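Local coordinates for protein aminotransferase class-III (Sphaerobacter thermophilus DSM 20745, PDB 6K8H) that is an omega-transaminase of the class-III aminotransferase family, with (5-hydroxy-4,6-dimethylpyridin-3-yl)methyl dihydrogen phosphate bound in its pocket, at residues V354-T368 with F374-Y386. Numbering follows the deposited sequence.
Sequences VEEVLREAGVPGQVT and FHIHLHQRPLADY
Phe374 rests its CB near Thr368 O, while His375 exchanges two backbone hydrogen bonds with Thr368: His375 N to Thr368 O at 2.9 Å and Thr368 N to His375 O at 3.0 Å. Ile376 pairs with Val367 and, on that side of the sheet, sets its CG2 4.0 Å from Val354 CG1, packing the strand against helix 337-361. His377 and Gln366 form the next hydrogen-bonded pair. The imidazole of His377 points its edge at Thr368, whose OG1 is hydrogen-bonded to Gly229 O, and Leu383 CD1 lies over one ring face. Strands 366-370 and 373-377 thus make an antiparallel beta hairpin, entered from the helix through a Schellman motif at Gly362. Leu378 crosses Leu358 at about a right angle, CD2 to CD2, and its other contacts include Phe398 of helix 393-408. Beyond the strand, the extended Gln366 side chain (chi2 -170°) runs along the departing chain and its NE2 donates twice: to His379 O at 3.1 Å, from above that carbonyl's plane, and to Arg381 O at 2.8 Å, the straighter bond (163°). Gln380 lays its CG 3.5 Å from Gly365 N. At Leu383, a water bridges the backbone N to Gln366 OE1, engaging the amide's other end.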
ATOM      1  N   VAL B 354      17.665 -16.678  27.657  1.00 11.11           N
ATOM      2  CA  VAL B 354      18.121 -15.301  27.815  1.00 10.61           C
ATOM      3  C   VAL B 354      17.990 -14.849  29.267  1.00 10.92           C
ATOM      4  O   VAL B 354      18.865 -14.144  29.797  1.00 11.42           O
ATOM      5  CB  VAL B 354      17.345 -14.369  26.866  1.00 14.49           C
ATOM      6  CG1 VAL B 354      17.620 -12.921  27.219  1.00  8.81           C
ATOM      7  CG2 VAL B 354      17.717 -14.658  25.417  1.00 11.62           C
ATOM      8  N   GLU B 355      16.893 -15.220  29.931  1.00  9.41           N
ATOM      9  CA  GLU B 355      16.749 -14.849  31.338  1.00 10.82           C
ATOM     10  C   GLU B 355      17.861 -15.469  32.171  1.00 12.68           C
ATOM     11  O   GLU B 355      18.398 -14.829  33.082  1.00 11.88           O
ATOM     12  CB  GLU B 355      15.382 -15.275  31.876  1.00 11.25           C
ATOM     13  CG  GLU B 355      14.218 -14.428  31.379  1.00 18.74           C
ATOM     14  CD  GLU B 355      12.866 -15.066  31.677  1.00 31.52           C
ATOM     15  OE1 GLU B 355      12.847 -16.244  32.109  1.00 31.98           O
ATOM     16  OE2 GLU B 355      11.825 -14.402  31.463  1.00 36.12           O
ATOM     17  N   GLU B 356      18.229 -16.715  31.867  1.00 11.10           N
ATOM     18  CA  GLU B 356      19.322 -17.345  32.601  1.00 14.77           C
ATOM     19  C   GLU B 356      20.654 -16.652  32.329  1.00 13.91           C
ATOM     20  O   GLU B 356      21.467 -16.505  33.244  1.00 15.17           O
ATOM     21  CB  GLU B 356      19.401 -18.837  32.264  1.00 15.74           C
ATOM     22  CG  GLU B 356      20.648 -19.547  32.811  1.00 26.27           C
ATOM     23  CD  GLU B 356      20.720 -19.580  34.340  1.00 33.95           C
ATOM     24  OE1 GLU B 356      19.744 -19.167  35.009  1.00 37.35           O
ATOM     25  OE2 GLU B 356      21.763 -20.023  34.880  1.00 40.59           O
ATOM     26  N   VAL B 357      20.893 -16.210  31.083  1.00 11.38           N
ATOM     27  CA  VAL B 357      22.132 -15.483  30.769  1.00 11.58           C
ATOM     28  C   VAL B 357      22.201 -14.187  31.566  1.00 12.87           C
ATOM     29  O   VAL B 357      23.243 -13.838  32.137  1.00 11.73           O
ATOM     30  CB  VAL B 357      22.236 -15.200  29.254  1.00 11.96           C
ATOM     31  CG1 VAL B 357      23.300 -14.133  28.967  1.00 10.91           C
ATOM     32  CG2 VAL B 357      22.548 -16.462  28.485  1.00 13.34           C
ATOM     33  N   LEU B 358      21.082 -13.460  31.626  1.00 11.51           N
ATOM     34  CA  LEU B 358      21.038 -12.233  32.411  1.00 11.83           C
ATOM     35  C   LEU B 358      21.270 -12.522  33.891  1.00 13.80           C
ATOM     36  O   LEU B 358      22.000 -11.791  34.574  1.00 13.11           O
ATOM     37  CB  LEU B 358      19.690 -11.546  32.206  1.00 11.95           C
ATOM     38  CG  LEU B 358      19.388 -11.008  30.805  1.00 12.17           C
ATOM     39  CD1 LEU B 358      17.908 -10.644  30.688  1.00 12.48           C
ATOM     40  CD2 LEU B 358      20.260  -9.788  30.516  1.00 15.48           C
ATOM     41  N   ARG B 359      20.656 -13.581  34.394  1.00 12.95           N
ATOM     42  CA  ARG B 359      20.808 -13.898  35.829  1.00 18.43           C
ATOM     43  C   ARG B 359      22.268 -14.240  36.133  1.00 15.34           C
ATOM     44  O   ARG B 359      22.806 -13.684  37.034  1.00 14.97           O
ATOM     45  CB  ARG B 359      19.929 -15.088  36.202  1.00 17.83           C
ATOM     46  CG  ARG B 359      19.972 -15.424  37.678  1.00 21.73           C
ATOM     47  CD  ARG B 359      19.581 -16.858  37.981  1.00 29.95           C
ATOM     48  NE  ARG B 359      20.551 -17.813  37.498  1.00 34.29           N
ATOM     49  CZ  ARG B 359      21.724 -18.051  38.068  1.00 35.25           C
ATOM     50  NH1 ARG B 359      22.075 -17.429  39.175  1.00 36.59           N
ATOM     51  NH2 ARG B 359      22.548 -18.924  37.538  1.00 39.02           N
ATOM     52  N   GLU B 360      22.874 -15.092  35.323  1.00 14.47           N
ATOM     53  CA  GLU B 360      24.280 -15.510  35.545  1.00 21.28           C
ATOM     54  C   GLU B 360      25.234 -14.314  35.441  1.00 22.53           C
ATOM     55  O   GLU B 360      26.217 -14.316  36.159  1.00 20.08           O
ATOM     56  CB  GLU B 360      24.739 -16.647  34.636  1.00 18.81           C
ATOM     57  CG  GLU B 360      25.933 -17.388  35.218  1.00 37.85           C
ATOM     58  CD  GLU B 360      26.975 -17.880  34.228  1.00 47.31           C
ATOM     59  OE1 GLU B 360      28.028 -18.400  34.661  1.00 55.86           O
ATOM     60  OE2 GLU B 360      26.739 -17.747  33.033  1.00 50.25           O
ATOM     61  N   ALA B 361      24.992 -13.402  34.506  1.00 14.52           N
ATOM     62  CA  ALA B 361      25.873 -12.229  34.346  1.00 16.65           C
ATOM     63  C   ALA B 361      25.605 -11.171  35.430  1.00 17.00           C
ATOM     64  O   ALA B 361      26.334 -10.214  35.485  1.00 18.29           O
ATOM     65  CB  ALA B 361      25.739 -11.650  32.962  1.00 16.82           C
ATOM     66  N   GLY B 362      24.555 -11.330  36.224  1.00 20.20           N
ATOM     67  CA  GLY B 362      24.258 -10.267  37.162  1.00 16.46           C
ATOM     68  C   GLY B 362      23.748  -8.988  36.528  1.00 19.18           C
ATOM     69  O   GLY B 362      23.908  -7.912  37.110  1.00 20.41           O
ATOM     70  N   VAL B 363      23.162  -9.074  35.340  1.00 12.27           N
ATOM     71  CA  VAL B 363      22.702  -7.913  34.581  1.00 12.98           C
ATOM     72  C   VAL B 363      21.191  -7.837  34.750  1.00 18.20           C
ATOM     73  O   VAL B 363      20.494  -8.791  34.371  1.00 15.38           O
ATOM     74  CB  VAL B 363      23.086  -8.015  33.098  1.00 11.54           C
ATOM     75  CG1 VAL B 363      22.508  -6.836  32.296  1.00 13.28           C
ATOM     76  CG2 VAL B 363      24.617  -8.078  32.948  1.00 12.45           C
ATOM     77  N   PRO B 364      20.643  -6.752  35.298  1.00 13.36           N
ATOM     78  CA  PRO B 364      19.186  -6.642  35.405  1.00 17.35           C
ATOM     79  C   PRO B 364      18.522  -6.656  34.035  1.00 13.75           C
ATOM     80  O   PRO B 364      19.016  -6.068  33.072  1.00 14.19           O
ATOM     81  CB  PRO B 364      18.982  -5.302  36.117  1.00 20.62           C
ATOM     82  CG  PRO B 364      20.267  -5.072  36.866  1.00 20.94           C
ATOM     83  CD  PRO B 364      21.335  -5.649  35.990  1.00 21.18           C
ATOM     84  N   GLY B 365      17.422  -7.381  33.940  1.00 14.30           N
ATOM     85  CA  GLY B 365      16.705  -7.428  32.681  1.00 10.23           C
ATOM     86  C   GLY B 365      15.518  -8.349  32.785  1.00 11.03           C
ATOM     87  O   GLY B 365      15.278  -8.990  33.813  1.00  9.45           O
ATOM     88  N   GLN B 366      14.790  -8.427  31.682  1.00  9.90           N
ATOM     89  CA  GLN B 366      13.603  -9.265  31.609  1.00 10.98           C
ATOM     90  C   GLN B 366      13.363  -9.559  30.140  1.00 11.39           C
ATOM     91  O   GLN B 366      13.956  -8.932  29.257  1.00  9.81           O
ATOM     92  CB  GLN B 366      12.388  -8.587  32.252  1.00 12.79           C
ATOM     93  CG  GLN B 366      12.077  -7.230  31.639  1.00 11.83           C
ATOM     94  CD  GLN B 366      11.039  -6.450  32.406  1.00 17.19           C
ATOM     95  OE1 GLN B 366       9.948  -6.956  32.698  1.00 13.37           O
ATOM     96  NE2 GLN B 366      11.355  -5.191  32.716  1.00 10.61           N
ATOM     97  N   VAL B 367      12.556 -10.572  29.881  1.00 11.93           N
ATOM     98  CA  VAL B 367      12.215 -10.940  28.517  1.00 10.20           C
ATOM     99  C   VAL B 367      10.710 -11.101  28.449  1.00  9.23           C
ATOM    100  O   VAL B 367      10.133 -11.885  29.216  1.00 13.01           O
ATOM    101  CB  VAL B 367      12.920 -12.225  28.052  1.00 12.04           C
ATOM    102  CG1 VAL B 367      12.722 -12.397  26.556  1.00 11.00           C
ATOM    103  CG2 VAL B 367      14.408 -12.172  28.387  1.00 11.44           C
ATOM    104  N   THR B 368      10.075 -10.362  27.543  1.00  8.37           N
ATOM    105  CA  THR B 368       8.657 -10.541  27.273  1.00  9.64           C
ATOM    106  C   THR B 368       8.499 -11.289  25.957  1.00 10.98           C
ATOM    107  O   THR B 368       9.434 -11.384  25.160  1.00  7.73           O
ATOM    108  CB  THR B 368       7.908  -9.198  27.211  1.00 11.75           C
ATOM    109  OG1 THR B 368       8.457  -8.365  26.177  1.00 11.60           O
ATOM    110  CG2 THR B 368       7.980  -8.485  28.545  1.00 13.22           C
ATOM    111  N   PHE B 374       9.471 -12.239  20.706  1.00 11.27           N
ATOM    112  CA  PHE B 374      10.123 -11.974  21.985  1.00  8.97           C
ATOM    113  C   PHE B 374      10.767 -10.592  21.965  1.00  9.44           C
ATOM    114  O   PHE B 374      11.078 -10.039  20.905  1.00 10.84           O
ATOM    115  CB  PHE B 374      11.157 -13.059  22.320  1.00 10.31           C
ATOM    116  CG  PHE B 374      12.325 -13.100  21.373  1.00  8.64           C
ATOM    117  CD1 PHE B 374      13.442 -12.312  21.599  1.00 10.21           C
ATOM    118  CD2 PHE B 374      12.310 -13.930  20.266  1.00  9.16           C
ATOM    119  CE1 PHE B 374      14.511 -12.338  20.736  1.00  9.56           C
ATOM    120  CE2 PHE B 374      13.374 -13.967  19.402  1.00  8.57           C
ATOM    121  CZ  PHE B 374      14.475 -13.174  19.631  1.00 14.41           C
ATOM    122  N   HIS B 375      10.986 -10.052  23.162  1.00  8.56           N
ATOM    123  CA  HIS B 375      11.592  -8.731  23.351  1.00 10.17           C
ATOM    124  C   HIS B 375      12.487  -8.801  24.584  1.00 10.05           C
ATOM    125  O   HIS B 375      12.000  -9.097  25.685  1.00  7.62           O
ATOM    126  CB  HIS B 375      10.509  -7.651  23.526  1.00  7.90           C
ATOM    127  CG  HIS B 375      10.953  -6.260  23.174  1.00  9.68           C
ATOM    128  ND1 HIS B 375      12.175  -5.744  23.551  1.00  8.71           N
ATOM    129  CD2 HIS B 375      10.324  -5.272  22.492  1.00 12.25           C
ATOM    130  CE1 HIS B 375      12.285  -4.501  23.114  1.00 10.02           C
ATOM    131  NE2 HIS B 375      11.180  -4.191  22.458  1.00 10.00           N
ATOM    132  N   ILE B 376      13.797  -8.561  24.395  1.00  9.13           N
ATOM    133  CA  ILE B 376      14.751  -8.485  25.502  1.00  8.63           C
ATOM    134  C   ILE B 376      14.765  -7.064  26.048  1.00 11.10           C
ATOM    135  O   ILE B 376      14.731  -6.090  25.289  1.00 11.88           O
ATOM    136  CB  ILE B 376      16.161  -8.914  25.060  1.00  9.55           C
ATOM    137  CG1 ILE B 376      16.119 -10.241  24.296  1.00  9.04           C
ATOM    138  CG2 ILE B 376      17.078  -9.026  26.270  1.00 10.01           C
ATOM    139  CD1 ILE B 376      17.479 -10.652  23.724  1.00  9.62           C
ATOM    140  N   HIS B 377      14.798  -6.940  27.367  1.00  7.39           N
ATOM    141  CA  HIS B 377      14.847  -5.661  28.054  1.00  9.61           C
ATOM    142  C   HIS B 377      16.013  -5.679  29.023  1.00 10.57           C
ATOM    143  O   HIS B 377      16.172  -6.648  29.775  1.00 10.99           O
ATOM    144  CB  HIS B 377      13.549  -5.421  28.817  1.00  8.59           C
ATOM    145  CG  HIS B 377      12.319  -5.573  27.977  1.00 11.66           C
ATOM    146  ND1 HIS B 377      11.887  -4.592  27.109  1.00 10.65           N
ATOM    147  CD2 HIS B 377      11.426  -6.585  27.879  1.00  9.98           C
ATOM    148  CE1 HIS B 377      10.773  -4.991  26.517  1.00 10.27           C
ATOM    149  NE2 HIS B 377      10.477  -6.200  26.960  1.00 13.11           N
ATOM    150  N   LEU B 378      16.811  -4.611  29.019  1.00  9.12           N
ATOM    151  CA  LEU B 378      17.967  -4.506  29.912  1.00 11.86           C
ATOM    152  C   LEU B 378      17.665  -3.622  31.117  1.00 11.79           C
ATOM    153  O   LEU B 378      18.499  -2.832  31.576  1.00 10.80           O
ATOM    154  CB  LEU B 378      19.191  -4.020  29.142  1.00 10.61           C
ATOM    155  CG  LEU B 378      19.488  -4.989  27.991  1.00 10.95           C
ATOM    156  CD1 LEU B 378      20.810  -4.668  27.324  1.00 12.13           C
ATOM    157  CD2 LEU B 378      19.481  -6.441  28.471  1.00 12.47           C
ATOM    158  N   HIS B 379      16.438  -3.745  31.622  1.00 11.69           N
ATOM    159  CA  HIS B 379      15.990  -3.094  32.840  1.00 12.23           C
ATOM    160  C   HIS B 379      14.921  -3.984  33.458  1.00 11.63           C
ATOM    161  O   HIS B 379      14.477  -4.962  32.853  1.00  9.82           O
ATOM    162  CB  HIS B 379      15.454  -1.690  32.562  1.00  8.62           C
ATOM    163  CG  HIS B 379      14.233  -1.695  31.699  1.00  8.56           C
ATOM    164  ND1 HIS B 379      12.989  -2.054  32.176  1.00  9.51           N
ATOM    165  CD2 HIS B 379      14.067  -1.408  30.386  1.00 11.38           C
ATOM    166  CE1 HIS B 379      12.106  -1.980  31.194  1.00 11.82           C
ATOM    167  NE2 HIS B 379      12.734  -1.594  30.096  1.00  7.93           N
ATOM    168  N   GLN B 380      14.517  -3.648  34.682  1.00 10.66           N
ATOM    169  CA  GLN B 380      13.504  -4.419  35.382  1.00  9.62           C
ATOM    170  C   GLN B 380      12.294  -3.562  35.748  1.00 14.48           C
ATOM    171  O   GLN B 380      11.642  -3.795  36.770  1.00 10.07           O
ATOM    172  CB  GLN B 380      14.111  -5.098  36.611  1.00 20.39           C
ATOM    173  CG  GLN B 380      14.916  -6.343  36.214  1.00 18.57           C
ATOM    174  CD  GLN B 380      15.623  -7.022  37.365  1.00 23.31           C
ATOM    175  OE1 GLN B 380      16.018  -6.385  38.342  1.00 31.48           O
ATOM    176  NE2 GLN B 380      15.804  -8.333  37.247  1.00 31.12           N
ATOM    177  N   ARG B 381      11.972  -2.565  34.904  1.00  8.92           N
ATOM    178  CA  ARG B 381      10.764  -1.783  35.131  1.00  6.48           C
ATOM    179  C   ARG B 381       9.530  -2.560  34.690  1.00  9.08           C
ATOM    180  O   ARG B 381       9.563  -3.248  33.664  1.00 10.34           O
ATOM    181  CB  ARG B 381      10.829  -0.459  34.377  1.00  8.85           C
ATOM    182  CG  ARG B 381      11.980   0.418  34.823  1.00  7.39           C
ATOM    183  CD  ARG B 381      11.940   1.802  34.173  1.00 10.16           C
ATOM    184  NE  ARG B 381      12.153   1.740  32.735  1.00  8.38           N
ATOM    185  CZ  ARG B 381      13.348   1.687  32.162  1.00 14.43           C
ATOM    186  NH1 ARG B 381      14.450   1.683  32.911  1.00 11.85           N
ATOM    187  NH2 ARG B 381      13.444   1.657  30.839  1.00 13.26           N
ATOM    188  N   PRO B 382       8.434  -2.467  35.446  1.00  9.08           N
ATOM    189  CA  PRO B 382       7.183  -3.127  35.036  1.00  9.54           C
ATOM    190  C   PRO B 382       6.604  -2.450  33.801  1.00 10.40           C
ATOM    191  O   PRO B 382       6.186  -1.290  33.853  1.00 10.22           O
ATOM    192  CB  PRO B 382       6.270  -2.953  36.254  1.00 10.79           C
ATOM    193  CG  PRO B 382       6.811  -1.749  36.979  1.00 13.00           C
ATOM    194  CD  PRO B 382       8.272  -1.636  36.652  1.00  8.91           C
ATOM    195  N   LEU B 383       6.555  -3.190  32.693  1.00 10.67           N
ATOM    196  CA  LEU B 383       6.077  -2.638  31.433  1.00  9.94           C
ATOM    197  C   LEU B 383       4.564  -2.475  31.402  1.00 11.30           C
ATOM    198  O   LEU B 383       4.035  -1.873  30.455  1.00 11.52           O
ATOM    199  CB  LEU B 383       6.545  -3.529  30.285  1.00 10.25           C
ATOM    200  CG  LEU B 383       8.068  -3.529  30.173  1.00 11.21           C
ATOM    201  CD1 LEU B 383       8.571  -4.811  29.531  1.00  9.23           C
ATOM    202  CD2 LEU B 383       8.493  -2.289  29.387  1.00  8.82           C
ATOM    203  N   ALA B 384       3.866  -2.983  32.422  1.00 10.28           N
ATOM    204  CA  ALA B 384       2.438  -2.738  32.571  1.00 13.12           C
ATOM    205  C   ALA B 384       2.130  -1.255  32.710  1.00 13.61           C
ATOM    206  O   ALA B 384       1.000  -0.836  32.425  1.00 13.76           O
ATOM    207  CB  ALA B 384       1.903  -3.513  33.781  1.00 15.90           C
ATOM    208  N   ASP B 385       3.100  -0.457  33.152  1.00 12.34           N
ATOM    209  CA  ASP B 385       3.030   0.999  33.092  1.00 15.89           C
ATOM    210  C   ASP B 385       3.796   1.421  31.842  1.00 11.48           C
ATOM    211  O   ASP B 385       5.031   1.410  31.836  1.00 10.80           O
ATOM    212  CB  ASP B 385       3.620   1.628  34.359  1.00 14.32           C
ATOM    213  CG  ASP B 385       2.905   1.175  35.638  1.00 26.52           C
ATOM    214  OD1 ASP B 385       1.689   0.889  35.583  1.00 24.83           O
ATOM    215  OD2 ASP B 385       3.553   1.104  36.712  1.00 29.43           O
ATOM    216  N   TYR B 386       3.063   1.809  30.787  1.00 11.95           N
ATOM    217  CA  TYR B 386       3.655   1.856  29.452  1.00 12.92           C
ATOM    218  C   TYR B 386       4.786   2.868  29.353  1.00  8.64           C
ATOM    219  O   TYR B 386       5.710   2.694  28.548  1.00 10.98           O
ATOM    220  CB  TYR B 386       2.565   2.146  28.404  1.00  8.59           C
ATOM    221  CG  TYR B 386       2.157   3.595  28.229  1.00  8.59           C
ATOM    222  CD1 TYR B 386       2.848   4.440  27.360  1.00 10.56           C
ATOM    223  CD2 TYR B 386       1.045   4.109  28.888  1.00  9.94           C
ATOM    224  CE1 TYR B 386       2.462   5.765  27.183  1.00  9.44           C
ATOM    225  CE2 TYR B 386       0.650   5.436  28.714  1.00  8.81           C
ATOM    226  CZ  TYR B 386       1.362   6.254  27.860  1.00  9.36           C
ATOM    227  OH  TYR B 386       0.964   7.571  27.679  1.00 11.93           O
TER
HETATM  228  O   HOH W   1      20.481  -3.821  32.838  1.00 17.42           O
HETATM  229  O   HOH W   2       7.374  -6.075  32.954  1.00 10.14           O